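Local coordinates for sortase family protein (Streptococcus agalactiae, PDB 4D7W) that probably catalyses the sortase-mediated transpeptidation that assembles pilin subunits into the type 2B pilus on the surface of this Gram-positive bacterium, at residues A[22-27]-A[140-145]; A[49-54]-A[96-101]; A[64-69]-A[119-124]. All coordinates share one frame; numbering follows the deposited sequence.

Interaction 1 of 3, residues A[22-27]-A[140-145]; sequences KIINRA and ETYTYQ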
loop_
_atom_site.group_PDB
_atom_site.type_symbol
_atom_site.label_atom_id
_atom_site.label_comp_id
_atom_site.label_asym_id
_atom_site.label_seq_id
_atom_site.Cartn_x
_atom_site.Cartn_y
_atom_site.Cartn_z
ATOM N N LYS A 22 6.031 16.203 -11.292
ATOM C CA LYS A 22 6.272 15.201 -12.323
ATOM C C LYS A 22 5.905 13.811 -11.802
ATOM O O LYS A 22 5.138 13.077 -12.424
ATOM C CB LYS A 22 7.729 15.240 -12.778
ATOM C CG LYS A 22 8.091 14.190 -13.820
ATOM C CD LYS A 22 9.408 14.541 -14.515
ATOM C CE LYS A 22 10.085 13.324 -15.142
ATOM N NZ LYS A 22 10.872 12.526 -14.145
ATOM N N ILE A 23 6.445 13.455 -10.647
ATOM C CA ILE A 23 6.213 12.123 -10.097
ATOM C C ILE A 23 4.747 11.892 -9.702
ATOM O O ILE A 23 4.159 10.845 -10.019
ATOM C CB ILE A 23 7.147 11.866 -8.883
ATOM C CG1 ILE A 23 8.609 11.931 -9.342
ATOM C CG2 ILE A 23 6.842 10.503 -8.272
ATOM C CD1 ILE A 23 9.643 11.994 -8.226
ATOM N N ILE A 24 4.139 12.862 -9.029
ATOM C CA ILE A 24 2.744 12.706 -8.643
ATOM C C ILE A 24 1.841 12.612 -9.864
ATOM O O ILE A 24 0.971 11.736 -9.931
ATOM C CB ILE A 24 2.262 13.863 -7.733
ATOM C CG1 ILE A 24 2.842 13.717 -6.335
ATOM C CG2 ILE A 24 0.744 13.876 -7.626
ATOM C CD1 ILE A 24 2.549 12.362 -5.681
ATOM N N ASN A 25 2.038 13.511 -10.836
ATOM C CA ASN A 25 1.229 13.502 -12.060
ATOM C C ASN A 25 1.315 12.179 -12.824
ATOM O O ASN A 25 0.301 11.638 -13.259
ATOM C CB ASN A 25 1.638 14.660 -12.984
ATOM C CG ASN A 25 1.034 15.977 -12.558
ATOM O OD1 ASN A 25 0.300 16.038 -11.577
ATOM N ND2 ASN A 25 1.351 17.053 -13.292
ATOM N N ARG A 26 2.524 11.649 -12.975
ATOM C CA ARG A 26 2.696 10.330 -13.585
ATOM C C ARG A 26 1.962 9.229 -12.815
ATOM O O ARG A 26 1.412 8.298 -13.405
ATOM C CB ARG A 26 4.183 9.978 -13.680
ATOM C CG ARG A 26 4.961 10.790 -14.724
ATOM C CD ARG A 26 6.341 10.161 -14.970
ATOM N NE ARG A 26 6.232 8.917 -15.740
ATOM C CZ ARG A 26 6.615 7.712 -15.307
ATOM N NH1 ARG A 26 7.149 7.565 -14.098
ATOM N NH2 ARG A 26 6.470 6.646 -16.093
ATOM N N ALA A 27 1.968 9.331 -11.496
ATOM C CA ALA A 27 1.303 8.306 -10.683
ATOM C C ALA A 27 -0.204 8.440 -10.830
ATOM O O ALA A 27 -0.905 7.453 -10.912
ATOM C CB ALA A 27 1.727 8.415 -9.225
ATOM N N GLU A 140 3.275 14.454 0.763
ATOM C CA GLU A 140 1.828 14.435 0.946
ATOM C C GLU A 140 1.319 13.293 1.801
ATOM O O GLU A 140 1.962 12.262 1.936
ATOM C CB GLU A 140 1.145 14.408 -0.415
ATOM C CG GLU A 140 1.024 15.817 -1.013
ATOM C CD GLU A 140 0.964 15.808 -2.519
ATOM O OE1 GLU A 140 1.115 14.718 -3.106
ATOM O OE2 GLU A 140 0.769 16.887 -3.114
ATOM N N THR A 141 0.135 13.487 2.355
ATOM C CA THR A 141 -0.474 12.519 3.246
ATOM C C THR A 141 -1.778 12.022 2.649
ATOM O O THR A 141 -2.548 12.804 2.067
ATOM C CB THR A 141 -0.715 13.123 4.629
ATOM O OG1 THR A 141 0.546 13.330 5.269
ATOM C CG2 THR A 141 -1.535 12.182 5.484
ATOM N N TYR A 142 -1.988 10.712 2.752
ATOM C CA TYR A 142 -3.199 10.052 2.270
ATOM C C TYR A 142 -3.831 9.273 3.405
ATOM O O TYR A 142 -3.197 8.390 3.960
ATOM C CB TYR A 142 -2.879 9.116 1.096
ATOM C CG TYR A 142 -2.241 9.853 -0.043
ATOM C CD1 TYR A 142 -0.877 10.142 -0.027
ATOM C CD2 TYR A 142 -3.002 10.302 -1.116
ATOM C CE1 TYR A 142 -0.285 10.865 -1.046
ATOM C CE2 TYR A 142 -2.414 11.012 -2.150
ATOM C CZ TYR A 142 -1.058 11.282 -2.106
ATOM O OH TYR A 142 -0.473 11.972 -3.125
ATOM N N THR A 143 -5.074 9.596 3.750
ATOM C CA THR A 143 -5.710 8.992 4.910
ATOM C C THR A 143 -6.807 8.020 4.519
ATOM O O THR A 143 -7.616 8.308 3.632
ATOM C CB THR A 143 -6.302 10.058 5.822
ATOM O OG1 THR A 143 -5.325 11.084 6.027
ATOM C CG2 THR A 143 -6.742 9.442 7.157
ATOM N N TYR A 144 -6.833 6.875 5.195
ATOM C CA TYR A 144 -7.825 5.837 4.938
ATOM C C TYR A 144 -8.475 5.433 6.245
ATOM O O TYR A 144 -7.833 5.442 7.292
ATOM C CB TYR A 144 -7.185 4.618 4.232
ATOM C CG TYR A 144 -6.909 4.943 2.781
ATOM C CD1 TYR A 144 -5.746 5.595 2.413
ATOM C CD2 TYR A 144 -7.843 4.651 1.792
ATOM C CE1 TYR A 144 -5.507 5.959 1.073
ATOM C CE2 TYR A 144 -7.618 4.995 0.463
ATOM C CZ TYR A 144 -6.443 5.644 0.109
ATOM O OH TYR A 144 -6.218 5.987 -1.199
ATOM N N GLN A 145 -9.754 5.089 6.174
ATOM C CA GLN A 145 -10.530 4.756 7.364
ATOM C C GLN A 145 -11.153 3.366 7.222
ATOM O O GLN A 145 -11.798 3.072 6.209
ATOM C CB GLN A 145 -11.609 5.821 7.590
ATOM C CG GLN A 145 -12.654 5.421 8.586
ATOM C CD GLN A 145 -13.740 6.449 8.703
ATOM O OE1 GLN A 145 -14.902 6.171 8.438
ATOM N NE2 GLN A 145 -13.369 7.650 9.095
#
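Ile-24, on the helix 17-31, turns its delta methyl toward two neighbouring polar groups borne by the strand 140-152, the carboxylate of Glu-140 and the hydroxyl of Tyr-142. CD1 of Ile-24 lies 3.8 Å from OE1 of Glu-140, and CG1 of the same isoleucine is equally near that oxygen, whereas CD1 stands 4.0 Å from OH of Tyr-142. The branch is delivered by chi1 of -74°, which sets CG1 opposite the carbonyl carbon, and by a bent second torsion. Isoleucine and tyrosine approach from opposite directions, so it is the hydroxyl of the tyrosine, not the flat of its ring, that meets the methyl.

Glu-140 reaches the helix through a chain extended beyond CG, its side chain running aslant to that of Ile-24. Its OE1 also comes to 3.2 Å from OH of Tyr-142. Glu-140 and Tyr-142 are two residues apart, so in an extended strand both side chains start toward the helix.

Further out, Tyr-142 is held in the sheet by backbone bonding to Val-135, and its side chain packs on Arg-190 of the neighbouring strand 182-191. Asn-193 bonds both Thr-141 O and Thr-143 OG1, tying down the same strand. On the helix, Ala-27 rests on Leu-98 and Ile-100. The contact thus lays an N-terminal helix against the sheet of the sortase beta-barrel, an addition of the kind found in class C sortases.

Interaction 2 of 3, residues A[49-54]-A[96-101]; sequences LDYNSQ and SSLPIG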
loop_
_atom_site.group_PDB
_atom_site.type_symbol
_atom_site.label_atom_id
_atom_site.label_comp_id
_atom_site.label_asym_id
_atom_site.label_seq_id
_atom_site.Cartn_x
_atom_site.Cartn_y
_atom_site.Cartn_z
ATOM N N LEU A 49 7.678 -2.853 -15.847
ATOM C CA LEU A 49 8.664 -1.775 -15.987
ATOM C C LEU A 49 8.058 -0.397 -15.723
ATOM O O LEU A 49 8.673 0.440 -15.073
ATOM C CB LEU A 49 9.289 -1.787 -17.392
ATOM C CG LEU A 49 10.466 -2.722 -17.705
ATOM C CD1 LEU A 49 10.256 -4.113 -17.102
ATOM C CD2 LEU A 49 10.685 -2.829 -19.210
ATOM N N ASP A 50 6.867 -0.147 -16.260
ATOM C CA ASP A 50 6.188 1.115 -15.993
ATOM C C ASP A 50 5.937 1.263 -14.491
ATOM O O ASP A 50 6.213 2.302 -13.884
ATOM C CB ASP A 50 4.861 1.197 -16.750
ATOM C CG ASP A 50 4.178 2.565 -16.589
ATOM O OD1 ASP A 50 4.878 3.563 -16.272
ATOM O OD2 ASP A 50 2.943 2.645 -16.791
ATOM N N TYR A 51 5.398 0.204 -13.901
ATOM C CA TYR A 51 5.118 0.174 -12.466
ATOM C C TYR A 51 6.359 0.515 -11.635
ATOM O O TYR A 51 6.300 1.365 -10.755
ATOM C CB TYR A 51 4.569 -1.198 -12.088
ATOM C CG TYR A 51 4.499 -1.478 -10.597
ATOM C CD1 TYR A 51 3.685 -0.724 -9.768
ATOM C CD2 TYR A 51 5.224 -2.511 -10.028
ATOM C CE1 TYR A 51 3.603 -0.976 -8.405
ATOM C CE2 TYR A 51 5.148 -2.772 -8.647
ATOM C CZ TYR A 51 4.337 -2.003 -7.853
ATOM O OH TYR A 51 4.251 -2.241 -6.497
ATOM N N ASN A 52 7.490 -0.120 -11.926
ATOM C CA ASN A 52 8.693 0.131 -11.140
ATOM C C ASN A 52 9.192 1.572 -11.214
ATOM O O ASN A 52 9.886 2.041 -10.309
ATOM C CB ASN A 52 9.813 -0.822 -11.560
ATOM C CG ASN A 52 9.568 -2.238 -11.082
ATOM O OD1 ASN A 52 8.853 -2.456 -10.102
ATOM N ND2 ASN A 52 10.161 -3.208 -11.765
ATOM N N SER A 53 8.829 2.277 -12.279
ATOM C CA SER A 53 9.221 3.673 -12.431
ATOM C C SER A 53 8.278 4.618 -11.701
ATOM O O SER A 53 8.543 5.820 -11.635
ATOM C CB SER A 53 9.253 4.062 -13.910
ATOM O OG SER A 53 7.927 4.178 -14.418
ATOM N N GLN A 54 7.146 4.111 -11.204
ATOM C CA GLN A 54 6.180 5.010 -10.576
ATOM C C GLN A 54 6.569 5.237 -9.124
ATOM O O GLN A 54 6.988 4.306 -8.453
ATOM C CB GLN A 54 4.745 4.451 -10.674
ATOM C CG GLN A 54 4.248 4.292 -12.108
ATOM C CD GLN A 54 4.006 5.637 -12.797
ATOM O OE1 GLN A 54 3.861 6.659 -12.132
ATOM N NE2 GLN A 54 3.963 5.635 -14.125
ATOM N N SER A 96 -2.150 -3.769 -8.299
ATOM C CA SER A 96 -3.185 -2.914 -7.716
ATOM C C SER A 96 -2.849 -1.448 -7.924
ATOM O O SER A 96 -1.763 -1.113 -8.377
ATOM C CB SER A 96 -3.386 -3.223 -6.219
ATOM O OG SER A 96 -2.246 -2.923 -5.421
ATOM N N SER A 97 -3.799 -0.562 -7.628
ATOM C CA SER A 97 -3.566 0.858 -7.822
ATOM C C SER A 97 -2.453 1.361 -6.888
ATOM O O SER A 97 -2.308 0.866 -5.771
ATOM C CB SER A 97 -4.857 1.656 -7.579
ATOM O OG SER A 97 -5.966 1.076 -8.254
ATOM N N LEU A 98 -1.667 2.337 -7.347
ATOM C CA LEU A 98 -0.672 3.004 -6.483
ATOM C C LEU A 98 -1.361 3.599 -5.257
ATOM O O LEU A 98 -2.492 4.062 -5.360
ATOM C CB LEU A 98 0.085 4.112 -7.252
ATOM C CG LEU A 98 0.832 3.614 -8.487
ATOM C CD1 LEU A 98 1.338 4.769 -9.388
ATOM C CD2 LEU A 98 1.978 2.699 -8.045
ATOM N N PRO A 99 -0.679 3.591 -4.098
ATOM C CA PRO A 99 -1.265 4.030 -2.825
ATOM C C PRO A 99 -1.517 5.538 -2.689
ATOM O O PRO A 99 -1.655 6.010 -1.569
ATOM C CB PRO A 99 -0.228 3.563 -1.789
ATOM C CG PRO A 99 1.053 3.462 -2.562
ATOM C CD PRO A 99 0.633 2.950 -3.905
ATOM N N ILE A 100 -1.577 6.282 -3.788
ATOM C CA ILE A 100 -2.015 7.682 -3.718
ATOM C C ILE A 100 -3.522 7.794 -3.995
ATOM O O ILE A 100 -4.074 8.887 -4.076
ATOM C CB ILE A 100 -1.257 8.560 -4.705
ATOM C CG1 ILE A 100 -1.460 8.043 -6.137
ATOM C CG2 ILE A 100 0.221 8.590 -4.343
ATOM C CD1 ILE A 100 -1.215 9.095 -7.217
ATOM N N GLY A 101 -4.188 6.658 -4.164
ATOM C CA GLY A 101 -5.621 6.673 -4.409
ATOM C C GLY A 101 -6.004 7.409 -5.679
ATOM O O GLY A 101 -5.227 7.443 -6.641
#
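The nearest CA atoms, of Gln-54 and Leu-98, are 8.2 Å apart, where the chain leaving the helix 45-52 passes the irregular loop between strands 90-92 and 105-115. Side chains bridge this gap, and Leu-98 does so with both of its methyls, each facing a different partner. CD1 of Leu-98 lies 3.7 Å from CB of Gln-54, the two side chains crossing at about a right angle. CD2 of Leu-98 comes instead to 4.0 Å from CE1 of Tyr-51, reaching the ring at its edge and near its plane.

Tyr-51 arrives there because CG stands opposite the backbone N (chi1 168°), which carries the ring alongside the leucine in the reverse direction. Its hydroxyl is bonded to His-92 ND1 and Gly-80 N, while His-79 stacks edge-to-face with the ring, so the phenol is fixed at both its oxygen and its ring.

Gln-54 bends at its second torsion and returns its amide to the helix. There NE2 of Gln-54 donates to OD1 of Asp-50 over 3.1 Å, reaching the oxygen from above the carboxylate plane. This leaves the aliphatic CB and CG to cover Leu-98, whose backbone N is bonded to Asn-31 OD1. Through these buried side chains the N-terminal helical region packs on a connecting loop of the sortase beta-barrel.

Interaction 3 of 3, residues A[64-69]-A[119-124]; sequences GYISIP and RLFSDL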
loop_
_atom_site.group_PDB
_atom_site.type_symbol
_atom_site.label_atom_id
_atom_site.label_comp_id
_atom_site.label_asym_id
_atom_site.label_seq_id
_atom_site.Cartn_x
_atom_site.Cartn_y
_atom_site.Cartn_z
ATOM N N GLY A 64 7.479 5.322 -0.027
ATOM C CA GLY A 64 6.947 6.087 1.085
ATOM C C GLY A 64 6.755 5.180 2.292
ATOM O O GLY A 64 7.427 4.172 2.415
ATOM N N TYR A 65 5.852 5.541 3.194
ATOM C CA TYR A 65 5.699 4.781 4.414
ATOM C C TYR A 65 4.282 4.873 4.940
ATOM O O TYR A 65 3.568 5.849 4.686
ATOM C CB TYR A 65 6.698 5.245 5.481
ATOM C CG TYR A 65 6.599 6.695 5.906
ATOM C CD1 TYR A 65 7.267 7.704 5.205
ATOM C CD2 TYR A 65 5.871 7.057 7.037
ATOM C CE1 TYR A 65 7.190 9.035 5.612
ATOM C CE2 TYR A 65 5.782 8.390 7.449
ATOM C CZ TYR A 65 6.445 9.370 6.736
ATOM O OH TYR A 65 6.351 10.690 7.148
ATOM N N ILE A 66 3.889 3.839 5.675
ATOM C CA ILE A 66 2.549 3.749 6.226
ATOM C C ILE A 66 2.597 3.919 7.742
ATOM O O ILE A 66 3.546 3.485 8.395
ATOM C CB ILE A 66 1.881 2.410 5.873
ATOM C CG1 ILE A 66 0.440 2.374 6.385
ATOM C CG2 ILE A 66 2.699 1.243 6.420
ATOM C CD1 ILE A 66 -0.276 1.076 6.053
ATOM N N SER A 67 1.570 4.568 8.282
ATOM C CA SER A 67 1.474 4.850 9.716
ATOM C C SER A 67 0.143 4.368 10.251
ATOM O O SER A 67 -0.910 4.742 9.723
ATOM C CB SER A 67 1.610 6.346 10.001
ATOM O OG SER A 67 2.903 6.810 9.684
ATOM N N ILE A 68 0.197 3.550 11.295
ATOM C CA ILE A 68 -0.999 3.003 11.916
ATOM C C ILE A 68 -0.903 3.203 13.416
ATOM O O ILE A 68 -0.594 2.256 14.158
ATOM C CB ILE A 68 -1.176 1.512 11.603
ATOM C CG1 ILE A 68 -0.887 1.250 10.125
ATOM C CG2 ILE A 68 -2.578 1.051 11.984
ATOM C CD1 ILE A 68 -1.020 -0.193 9.739
ATOM N N PRO A 69 -1.160 4.442 13.860
ATOM C CA PRO A 69 -1.015 4.925 15.237
ATOM C C PRO A 69 -1.606 3.989 16.267
ATOM O O PRO A 69 -1.029 3.836 17.336
ATOM C CB PRO A 69 -1.777 6.252 15.217
ATOM C CG PRO A 69 -1.571 6.750 13.825
ATOM C CD PRO A 69 -1.619 5.514 12.954
ATOM N N ARG A 119 7.435 -7.028 14.174
ATOM C CA ARG A 119 5.988 -7.155 14.283
ATOM C C ARG A 119 5.324 -7.177 12.909
ATOM O O ARG A 119 4.493 -8.039 12.635
ATOM C CB ARG A 119 5.408 -6.020 15.137
ATOM C CG ARG A 119 5.693 -6.155 16.634
ATOM C CD ARG A 119 5.210 -4.946 17.449
ATOM N NE ARG A 119 5.995 -3.735 17.196
ATOM C CZ ARG A 119 5.499 -2.612 16.679
ATOM N NH1 ARG A 119 4.212 -2.538 16.366
ATOM N NH2 ARG A 119 6.282 -1.557 16.482
ATOM N N LEU A 120 5.703 -6.236 12.050
ATOM C CA LEU A 120 5.058 -6.058 10.747
ATOM C C LEU A 120 3.543 -5.844 10.926
ATOM O O LEU A 120 3.125 -4.924 11.629
ATOM C CB LEU A 120 5.359 -7.254 9.841
ATOM C CG LEU A 120 6.864 -7.467 9.619
ATOM C CD1 LEU A 120 7.193 -8.852 9.073
ATOM C CD2 LEU A 120 7.423 -6.383 8.708
ATOM N N PHE A 121 2.722 -6.686 10.306
ATOM C CA PHE A 121 1.271 -6.576 10.472
ATOM C C PHE A 121 0.711 -7.556 11.529
ATOM O O PHE A 121 -0.452 -7.956 11.453
ATOM C CB PHE A 121 0.568 -6.807 9.135
ATOM C CG PHE A 121 0.487 -5.567 8.249
ATOM C CD1 PHE A 121 0.904 -4.328 8.716
ATOM C CD2 PHE A 121 -0.016 -5.658 6.956
ATOM C CE1 PHE A 121 0.826 -3.190 7.901
ATOM C CE2 PHE A 121 -0.109 -4.526 6.142
ATOM C CZ PHE A 121 0.322 -3.299 6.618
ATOM N N SER A 122 1.538 -7.926 12.507
ATOM C CA SER A 122 1.111 -8.811 13.606
ATOM C C SER A 122 -0.203 -8.392 14.249
ATOM O O SER A 122 -1.072 -9.222 14.511
ATOM C CB SER A 122 2.178 -8.876 14.702
ATOM O OG SER A 122 3.198 -9.788 14.361
ATOM N N ASP A 123 -0.346 -7.100 14.511
ATOM C CA ASP A 123 -1.480 -6.632 15.295
ATOM C C ASP A 123 -2.604 -6.082 14.429
ATOM O O ASP A 123 -3.433 -5.304 14.905
ATOM C CB ASP A 123 -1.020 -5.578 16.304
ATOM C CG ASP A 123 -0.134 -6.168 17.390
ATOM O OD1 ASP A 123 -0.318 -7.358 17.723
ATOM O OD2 ASP A 123 0.753 -5.452 17.896
ATOM N N LEU A 124 -2.639 -6.499 13.163
ATOM C CA LEU A 124 -3.625 -5.973 12.223
ATOM C C LEU A 124 -5.035 -6.283 12.715
ATOM O O LEU A 124 -5.985 -5.556 12.431
ATOM C CB LEU A 124 -3.408 -6.546 10.819
ATOM C CG LEU A 124 -3.958 -5.627 9.726
ATOM C CD1 LEU A 124 -3.149 -4.337 9.690
ATOM C CD2 LEU A 124 -3.972 -6.297 8.360
#
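Ile-66 is the first residue of the strand 62-68 to reach the consecutive turns of residues 119-124. Its CG1 lies trans to the backbone N (chi1 -176°) and the chain continues straight, which extends the branch, with CD1 at its end, toward the turns. There it meets the ring of Phe-121 at the edge, near the ring plane, with 4.5 Å between Ile-66 CD1 and Phe-121 CZ, a distant contact. Ile-66 also touches Leu-77, Leu-109, Trp-133 and Leu-171 from neighbouring strands.

Two residues on, Ile-68 points the same way and makes the closer approach, its CD1 standing 4.0 Å from CE1 of Phe-121. Its side chain crosses that of the phenylalanine at roughly a right angle. The delta methyls of Ile-66 and Ile-68 are themselves 4.0 Å apart, CD1 to CD1, so the two meet adjoining atoms of the ring as a pair. Ile-68 also touches Trp-133 and Leu-171.

Leu-124, from the same segment as the ring, covers part of one face, its CD1 4.1 Å above the plane of Phe-121 and displaced toward the rim; Thr-173 adds a further contact. Phe-121 follows Leu-120 within a type II' turn from Arg-119 to Ser-122 and opens a type I turn that ends at Leu-124. Arg-119 O takes bonds from both N and OG of Ser-122, the hydroxyl at 2.8 Å arriving in the carbonyl plane on a lone pair. A backbone bond joins Phe-121 to His-112.

The chemistry across the contact is wholly apolar: two methyls against an aromatic ring give van der Waals and hydrophobic contact with little directional constraint. The turn carrying the ring is braced by two hydrogen bonds to Arg-119 O, which probably helps to place it.

In the fold
All three contacts are largely buried, but interaction 1 reaches toward the surface at Glu-140, whereas every touching residue of the other two is buried. Interaction 3 lies within the barrel itself and is purely hydrophobic. Interactions 1 and 2 lie where the N-terminal helices meet the barrel, and polar groups border their apolar contacts: a carboxylate and a phenol in the first, an amide and a tethered tyrosine in the second. These two touch through Arg-26, which forms a weak, long ion pair with Asp-50, and through Tyr-142 against the carbonyl of Ile-100. Interaction 3 is about 19 Å from interaction 1 and 20 Å from interaction 2, centre to centre, though it shares the sheet with interaction 1.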